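Local structure of protein Vng1086c (Halobacterium sp., 2GF4) at residues A[18-23]-A[60-65]; A[12-17]-A[32-37]. The protein is of unknown function but binds calcium and is an all-helical member of the uncharacterised family UPF0058 that assembles from several identical subunits. All coordinates share one frame; numbering follows the deposited sequence.

Contact 1: A[18-23]-A[60-65]; sequences DQFLGF and NALAAA
Phe20, near the C-terminal end of helix 3-21, reaches across to Leu62 and Ala65 on helix 48-71, and this one ring carries the whole of the first segment's share. Its CA–CB bond points at the opposite helix, and with CG anti to the backbone N (chi1 175°) the ring extends outward from its own helix. Different parts of the ring meet the two partners. Phe20 CD1, on the flank nearer its own backbone, lies 4.2 Å from Leu62 CD1, whereas the far end, Phe20 CZ, comes to 3.7 Å from Ala65 CB. Both methyl groups approach the ring obliquely. The partners differ in how they get there: the CB of Ala65 points toward Phe20, but Leu62 leaves its helix to the side and only the CD1 branch bends back to the ring. The Phe20 and Leu62 side chains run by one another, each heading the other way, and do not meet head on. Leu62 and Ala65 stand three residues apart, about one turn, and present a long and a short side chain to one aromatic group; the short one admits the ring end closer to the helix. The backbones stay well apart, with the CA atoms of Phe20 and Leu62 at 8.4 Å. Val26 and Ala30, from the loop after helix 3-21, also touch Phe20, and Met13 of the second subunit packs on Leu62. No hydrogen bond passes between the two segments. A small buried area, 115 Å² summed over both sides, joins them through hydrocarbon alone, so the contact rests on shape and on the exclusion of water, with the nearby loop adding to the packing of the ring.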
ATOM      1  N   ASP A  18       4.129 -16.084  10.776  1.00 27.63           N
ATOM      2  CA  ASP A  18       3.970 -17.498  11.072  1.00 29.74           C
ATOM      3  C   ASP A  18       2.583 -17.772  11.593  1.00 30.59           C
ATOM      4  O   ASP A  18       1.990 -18.782  11.214  1.00 30.23           O
ATOM      5  CB  ASP A  18       5.080 -17.936  12.003  1.00 31.54           C
ATOM      6  CG  ASP A  18       6.422 -17.979  11.276  1.00 32.36           C
ATOM      7  OD1 ASP A  18       6.448 -18.154  10.037  1.00 34.10           O
ATOM      8  OD2 ASP A  18       7.473 -17.851  11.909  1.00 36.69           O
ATOM      9  N   GLN A  19       2.063 -16.877  12.437  1.00 30.39           N
ATOM     10  CA  GLN A  19       0.705 -16.957  12.977  1.00 29.51           C
ATOM     11  C   GLN A  19      -0.273 -17.044  11.784  1.00 29.47           C
ATOM     12  O   GLN A  19      -1.080 -17.971  11.729  1.00 29.10           O
ATOM     13  CB  GLN A  19       0.422 -15.680  13.757  1.00 29.60           C
ATOM     14  CG  GLN A  19      -0.858 -15.767  14.511  1.00 30.19           C
ATOM     15  CD  GLN A  19      -1.214 -14.506  15.257  1.00 30.85           C
ATOM     16  OE1 GLN A  19      -0.530 -13.483  15.176  1.00 26.86           O
ATOM     17  NE2 GLN A  19      -2.305 -14.584  15.981  1.00 27.94           N
ATOM     18  N   PHE A  20      -0.203 -16.080  10.847  1.00 29.24           N
ATOM     19  CA  PHE A  20      -1.077 -16.041   9.672  1.00 29.15           C
ATOM     20  C   PHE A  20      -0.995 -17.333   8.843  1.00 29.56           C
ATOM     21  O   PHE A  20      -2.041 -17.880   8.490  1.00 28.35           O
ATOM     22  CB  PHE A  20      -0.690 -14.839   8.794  1.00 26.86           C
ATOM     23  CG  PHE A  20      -1.433 -14.751   7.488  1.00 28.82           C
ATOM     24  CD1 PHE A  20      -2.626 -14.049   7.375  1.00 28.89           C
ATOM     25  CD2 PHE A  20      -0.913 -15.348   6.350  1.00 29.61           C
ATOM     26  CE1 PHE A  20      -3.258 -13.941   6.142  1.00 29.38           C
ATOM     27  CE2 PHE A  20      -1.551 -15.233   5.130  1.00 28.35           C
ATOM     28  CZ  PHE A  20      -2.718 -14.536   5.028  1.00 29.41           C
ATOM     29  N   LEU A  21       0.218 -17.821   8.563  1.00 29.58           N
ATOM     30  CA  LEU A  21       0.364 -19.022   7.751  1.00 31.42           C
ATOM     31  C   LEU A  21      -0.219 -20.218   8.446  1.00 33.81           C
ATOM     32  O   LEU A  21      -0.498 -21.229   7.807  1.00 36.52           O
ATOM     33  CB  LEU A  21       1.827 -19.232   7.391  1.00 30.00           C
ATOM     34  CG  LEU A  21       2.362 -18.152   6.433  1.00 27.88           C
ATOM     35  CD1 LEU A  21       3.820 -18.355   6.414  1.00 26.60           C
ATOM     36  CD2 LEU A  21       1.798 -18.235   5.019  1.00 24.84           C
ATOM     37  N   GLY A  22      -0.418 -20.101   9.756  1.00 36.23           N
ATOM     38  CA  GLY A  22      -1.038 -21.192  10.477  1.00 36.43           C
ATOM     39  C   GLY A  22      -2.565 -21.132  10.369  1.00 36.82           C
ATOM     40  O   GLY A  22      -3.226 -22.069  10.819  1.00 38.78           O
ATOM     41  N   PHE A  23      -3.156 -20.110   9.768  1.00 37.42           N
ATOM     42  CA  PHE A  23      -4.615 -20.090   9.732  1.00 38.27           C
ATOM     43  C   PHE A  23      -5.264 -20.995   8.698  1.00 40.71           C
ATOM     44  O   PHE A  23      -4.616 -21.600   7.842  1.00 40.26           O
ATOM     45  CB  PHE A  23      -5.124 -18.663   9.538  1.00 34.37           C
ATOM     46  CG  PHE A  23      -4.832 -17.745  10.689  1.00 31.82           C
ATOM     47  CD1 PHE A  23      -4.646 -18.236  11.975  1.00 32.02           C
ATOM     48  CD2 PHE A  23      -4.773 -16.387  10.493  1.00 31.02           C
ATOM     49  CE1 PHE A  23      -4.383 -17.365  13.018  1.00 31.75           C
ATOM     50  CE2 PHE A  23      -4.513 -15.537  11.532  1.00 30.83           C
ATOM     51  CZ  PHE A  23      -4.326 -16.021  12.790  1.00 30.19           C
ATOM     52  N   ASN A  60       3.054  -4.601   4.475  1.00 29.52           N
ATOM     53  CA  ASN A  60       2.387  -4.522   3.216  1.00 29.80           C
ATOM     54  C   ASN A  60       1.725  -5.811   2.847  1.00 27.12           C
ATOM     55  O   ASN A  60       0.591  -5.827   2.375  1.00 24.16           O
ATOM     56  CB  ASN A  60       3.402  -4.240   2.201  1.00 35.15           C
ATOM     57  CG  ASN A  60       2.952  -3.255   1.282  1.00 42.08           C
ATOM     58  OD1 ASN A  60       2.621  -3.555   0.151  1.00 47.51           O
ATOM     59  ND2 ASN A  60       2.874  -2.030   1.756  1.00 47.04           N
ATOM     60  N   ALA A  61       2.443  -6.907   3.011  1.00 24.75           N
ATOM     61  CA  ALA A  61       1.868  -8.169   2.623  1.00 25.81           C
ATOM     62  C   ALA A  61       0.712  -8.589   3.484  1.00 26.48           C
ATOM     63  O   ALA A  61      -0.217  -9.222   2.983  1.00 24.38           O
ATOM     64  CB  ALA A  61       2.893  -9.191   2.655  1.00 26.98           C
ATOM     65  N   LEU A  62       0.762  -8.289   4.775  1.00 27.06           N
ATOM     66  CA  LEU A  62      -0.350  -8.665   5.617  1.00 26.56           C
ATOM     67  C   LEU A  62      -1.562  -7.873   5.130  1.00 24.58           C
ATOM     68  O   LEU A  62      -2.643  -8.442   5.005  1.00 21.98           O
ATOM     69  CB  LEU A  62      -0.022  -8.301   7.046  1.00 28.24           C
ATOM     70  CG  LEU A  62      -0.986  -8.858   8.070  1.00 32.19           C
ATOM     71  CD1 LEU A  62      -0.852 -10.360   8.123  1.00 33.39           C
ATOM     72  CD2 LEU A  62      -0.654  -8.254   9.397  1.00 31.65           C
ATOM     73  N   ALA A  63      -1.401  -6.590   4.837  1.00 24.10           N
ATOM     74  CA  ALA A  63      -2.543  -5.800   4.391  1.00 25.48           C
ATOM     75  C   ALA A  63      -3.080  -6.288   3.058  1.00 28.21           C
ATOM     76  O   ALA A  63      -4.295  -6.349   2.888  1.00 29.61           O
ATOM     77  CB  ALA A  63      -2.144  -4.396   4.316  1.00 22.50           C
ATOM     78  N   ALA A  64      -2.206  -6.650   2.124  1.00 29.06           N
ATOM     79  CA  ALA A  64      -2.675  -7.175   0.840  1.00 30.07           C
ATOM     80  C   ALA A  64      -3.448  -8.480   1.051  1.00 30.50           C
ATOM     81  O   ALA A  64      -4.414  -8.727   0.338  1.00 32.42           O
ATOM     82  CB  ALA A  64      -1.516  -7.435  -0.048  1.00 30.61           C
ATOM     83  N   ALA A  65      -3.035  -9.330   1.985  1.00 28.24           N
ATOM     84  CA  ALA A  65      -3.784 -10.557   2.203  1.00 26.43           C
ATOM     85  C   ALA A  65      -5.179 -10.264   2.779  1.00 25.55           C
ATOM     86  O   ALA A  65      -6.117 -10.998   2.489  1.00 25.85           O
ATOM     87  CB  ALA A  65      -3.032 -11.419   3.118  1.00 23.72           C
TER

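Contact 2: A[12-17]-A[32-37]; sequences QMVNIK and AAYEEL
Val14 opens the contact with Tyr34 of the short helix 32-37, its CG2 branch 3.5 Å from Tyr34 OH and 4.2 Å from Tyr34 CZ. Val14 lies roughly square to the tyrosine, and the methyl group reaches the phenolic end of the ring obliquely. That hydroxyl is also tied within its own chain, by a hydrogen bond to NE2 of His10, one turn earlier on the helix of Val14. Three residues on, Lys17 starts out toward helix 32-37. A first torsion of 172° swings CG away from the backbone N, and bends at chi3 (86°) and chi4 follow, bringing CE obliquely up to the ring, 4.0 Å from Tyr34 CE2. The ammonium group beyond it forms a salt bridge with Glu35, but a loose one: Lys17 NZ and Glu35 OE2 are 3.5 Å apart, and the hydrogen bond is weak. The same carboxylate oxygen lies at the edge of the Tyr34 ring, in its plane. Glu35 is exposed, and its side chain lies about 4 Å from the bound calcium, so the ammonium of Lys17 and the metal may both bear on its charge; the metal site includes Asp38 and Glu40. The axes of the short segments are 13.1 Å apart at an angle of 136°, a gap spanned by side chains. Ala54 and Leu58 of helix 48-71 touch Tyr34, and Pro41 packs on both Val14 and Tyr34. The tyrosine reaches from helix 32-37 to both helix 3-21 and helix 48-71, while Lys17 and Glu35 join the first two.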
ATOM      1  N   GLN A  12       9.051  -9.717  15.730  1.00 23.08           N
ATOM      2  CA  GLN A  12       7.630  -9.873  15.996  1.00 23.96           C
ATOM      3  C   GLN A  12       6.791  -9.953  14.713  1.00 23.63           C
ATOM      4  O   GLN A  12       5.829 -10.726  14.679  1.00 21.74           O
ATOM      5  CB  GLN A  12       7.143  -8.740  16.902  1.00 26.20           C
ATOM      6  CG  GLN A  12       7.643  -8.860  18.350  1.00 30.16           C
ATOM      7  CD  GLN A  12       7.338 -10.205  18.993  1.00 32.01           C
ATOM      8  OE1 GLN A  12       6.306 -10.820  18.741  1.00 33.78           O
ATOM      9  NE2 GLN A  12       8.229 -10.633  19.863  1.00 33.57           N
HETATM   10  N   MSE A  13       7.129  -9.191  13.673  1.00 22.11           N
HETATM   11  CA  MSE A  13       6.361  -9.269  12.431  1.00 21.90           C
HETATM   12  C   MSE A  13       6.542 -10.652  11.836  1.00 21.80           C
HETATM   13  O   MSE A  13       5.664 -11.108  11.092  1.00 19.69           O
HETATM   14  CB  MSE A  13       6.836  -8.214  11.450  1.00 23.03           C
HETATM   15  CG  MSE A  13       6.243  -6.843  11.818  1.00 24.70           C
HETATM   16 SE   MSE A  13       4.200  -6.850  11.760  1.00 37.21          SE
HETATM   17  CE  MSE A  13       3.780  -7.143   9.757  1.00 28.07           C
ATOM     18  N   VAL A  14       7.660 -11.318  12.118  1.00 21.86           N
ATOM     19  CA  VAL A  14       7.827 -12.661  11.585  1.00 21.69           C
ATOM     20  C   VAL A  14       6.929 -13.569  12.431  1.00 23.10           C
ATOM     21  O   VAL A  14       6.368 -14.541  11.892  1.00 22.07           O
ATOM     22  CB  VAL A  14       9.280 -13.042  11.605  1.00 22.48           C
ATOM     23  CG1 VAL A  14       9.415 -14.501  11.433  1.00 22.24           C
ATOM     24  CG2 VAL A  14       9.943 -12.346  10.441  1.00 20.25           C
ATOM     25  N   ASN A  15       6.776 -13.276  13.730  1.00 22.68           N
ATOM     26  CA  ASN A  15       5.826 -14.062  14.529  1.00 25.53           C
ATOM     27  C   ASN A  15       4.425 -13.854  13.914  1.00 24.64           C
ATOM     28  O   ASN A  15       3.674 -14.820  13.840  1.00 26.96           O
ATOM     29  CB  ASN A  15       5.826 -13.612  15.977  1.00 25.09           C
ATOM     30  CG  ASN A  15       7.064 -14.076  16.717  1.00 26.72           C
ATOM     31  OD1 ASN A  15       7.318 -13.670  17.835  1.00 29.97           O
ATOM     32  ND2 ASN A  15       7.848 -14.949  16.069  1.00 22.93           N
ATOM     33  N   ILE A  16       4.052 -12.641  13.470  1.00 24.42           N
ATOM     34  CA  ILE A  16       2.726 -12.427  12.862  1.00 24.16           C
ATOM     35  C   ILE A  16       2.614 -13.319  11.604  1.00 25.29           C
ATOM     36  O   ILE A  16       1.627 -14.049  11.446  1.00 23.87           O
ATOM     37  CB  ILE A  16       2.561 -10.935  12.479  1.00 24.70           C
ATOM     38  CG1 ILE A  16       2.507 -10.059  13.735  1.00 23.66           C
ATOM     39  CG2 ILE A  16       1.320 -10.755  11.704  1.00 22.60           C
ATOM     40  CD1 ILE A  16       1.286 -10.152  14.454  1.00 24.00           C
ATOM     41  N   LYS A  17       3.609 -13.257  10.715  1.00 25.94           N
ATOM     42  CA  LYS A  17       3.622 -14.066   9.505  1.00 26.09           C
ATOM     43  C   LYS A  17       3.410 -15.537   9.792  1.00 26.46           C
ATOM     44  O   LYS A  17       2.612 -16.173   9.109  1.00 24.56           O
ATOM     45  CB  LYS A  17       4.956 -13.929   8.819  1.00 26.71           C
ATOM     46  CG  LYS A  17       5.033 -14.901   7.702  1.00 26.70           C
ATOM     47  CD  LYS A  17       5.907 -14.402   6.652  1.00 28.34           C
ATOM     48  CE  LYS A  17       7.282 -14.766   6.978  1.00 29.55           C
ATOM     49  NZ  LYS A  17       7.442 -16.216   7.088  1.00 34.45           N
ATOM     50  N   ALA A  32       5.508 -13.675  -0.478  1.00 27.02           N
ATOM     51  CA  ALA A  32       6.593 -13.975  -1.383  1.00 29.98           C
ATOM     52  C   ALA A  32       7.538 -12.844  -1.672  1.00 29.68           C
ATOM     53  O   ALA A  32       8.701 -13.114  -1.969  1.00 29.19           O
ATOM     54  CB  ALA A  32       6.067 -14.522  -2.605  1.00 31.54           C
ATOM     55  N   ALA A  33       7.097 -11.597  -1.577  1.00 28.31           N
ATOM     56  CA  ALA A  33       8.049 -10.522  -1.795  1.00 28.76           C
ATOM     57  C   ALA A  33       9.014 -10.409  -0.609  1.00 28.20           C
ATOM     58  O   ALA A  33      10.193 -10.122  -0.833  1.00 27.90           O
ATOM     59  CB  ALA A  33       7.349  -9.290  -1.950  1.00 30.27           C
ATOM     60  N   TYR A  34       8.544 -10.586   0.629  1.00 27.12           N
ATOM     61  CA  TYR A  34       9.457 -10.525   1.763  1.00 25.27           C
ATOM     62  C   TYR A  34      10.517 -11.619   1.591  1.00 25.03           C
ATOM     63  O   TYR A  34      11.682 -11.338   1.827  1.00 24.84           O
ATOM     64  CB  TYR A  34       8.697 -10.750   3.062  1.00 23.41           C
ATOM     65  CG  TYR A  34       9.571 -11.056   4.240  1.00 23.87           C
ATOM     66  CD1 TYR A  34      10.221 -10.043   4.935  1.00 20.97           C
ATOM     67  CD2 TYR A  34       9.704 -12.361   4.690  1.00 22.80           C
ATOM     68  CE1 TYR A  34      10.962 -10.326   6.036  1.00 22.46           C
ATOM     69  CE2 TYR A  34      10.450 -12.649   5.783  1.00 22.16           C
ATOM     70  CZ  TYR A  34      11.064 -11.624   6.445  1.00 21.96           C
ATOM     71  OH  TYR A  34      11.832 -11.900   7.532  1.00 21.88           O
ATOM     72  N   GLU A  35      10.150 -12.833   1.174  1.00 26.34           N
ATOM     73  CA  GLU A  35      11.160 -13.885   1.033  1.00 29.15           C
ATOM     74  C   GLU A  35      12.183 -13.570  -0.057  1.00 29.65           C
ATOM     75  O   GLU A  35      13.326 -14.000   0.054  1.00 29.88           O
ATOM     76  CB  GLU A  35      10.471 -15.218   0.772  1.00 29.73           C
ATOM     77  CG  GLU A  35       9.401 -15.563   1.812  1.00 34.20           C
ATOM     78  CD  GLU A  35       9.981 -16.076   3.103  1.00 36.45           C
ATOM     79  OE1 GLU A  35      11.182 -16.406   3.118  1.00 38.24           O
ATOM     80  OE2 GLU A  35       9.260 -16.183   4.124  1.00 35.62           O
ATOM     81  N   GLU A  36      11.801 -12.837  -1.101  1.00 31.09           N
ATOM     82  CA  GLU A  36      12.770 -12.471  -2.130  1.00 31.17           C
ATOM     83  C   GLU A  36      13.836 -11.571  -1.536  1.00 27.27           C
ATOM     84  O   GLU A  36      14.976 -11.618  -1.974  1.00 27.18           O
ATOM     85  CB  GLU A  36      12.108 -11.692  -3.249  1.00 36.70           C
ATOM     86  CG  GLU A  36      11.140 -12.511  -4.034  1.00 47.48           C
ATOM     87  CD  GLU A  36      10.500 -11.719  -5.150  1.00 53.35           C
ATOM     88  OE1 GLU A  36      10.995 -10.617  -5.494  1.00 56.56           O
ATOM     89  OE2 GLU A  36       9.497 -12.199  -5.713  1.00 57.11           O
ATOM     90  N   LEU A  37      13.486 -10.727  -0.577  1.00 24.41           N
ATOM     91  CA  LEU A  37      14.485  -9.845  -0.005  1.00 23.46           C
ATOM     92  C   LEU A  37      15.587 -10.616   0.734  1.00 23.48           C
ATOM     93  O   LEU A  37      16.735 -10.183   0.744  1.00 22.36           O
ATOM     94  CB  LEU A  37      13.784  -8.882   0.956  1.00 22.64           C
ATOM     95  CG  LEU A  37      14.692  -7.990   1.810  1.00 22.14           C
ATOM     96  CD1 LEU A  37      15.415  -7.096   0.900  1.00 24.27           C
ATOM     97  CD2 LEU A  37      13.917  -7.182   2.788  1.00 22.99           C
TER

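Both contacts use helix 3-21: in contact 1 it meets helix 48-71, and in contact 2 the short helix 32-37, although 12-17 also touches helix 48-71. Contact 1 is buried close to the centre of the chain and wholly apolar. Contact 2 is partly buried and mixes apolar packing with a loose Lys17-Glu35 salt bridge, whose exposed glutamate lies near the calcium site. An aromatic residue is central to each, alone on its side in contact 1 but sharing the work with Lys17 and Glu35 in contact 2. The two join directly where Leu62 CD2 packs 3.9 Å from Ile16 CG2, and both border the second subunit.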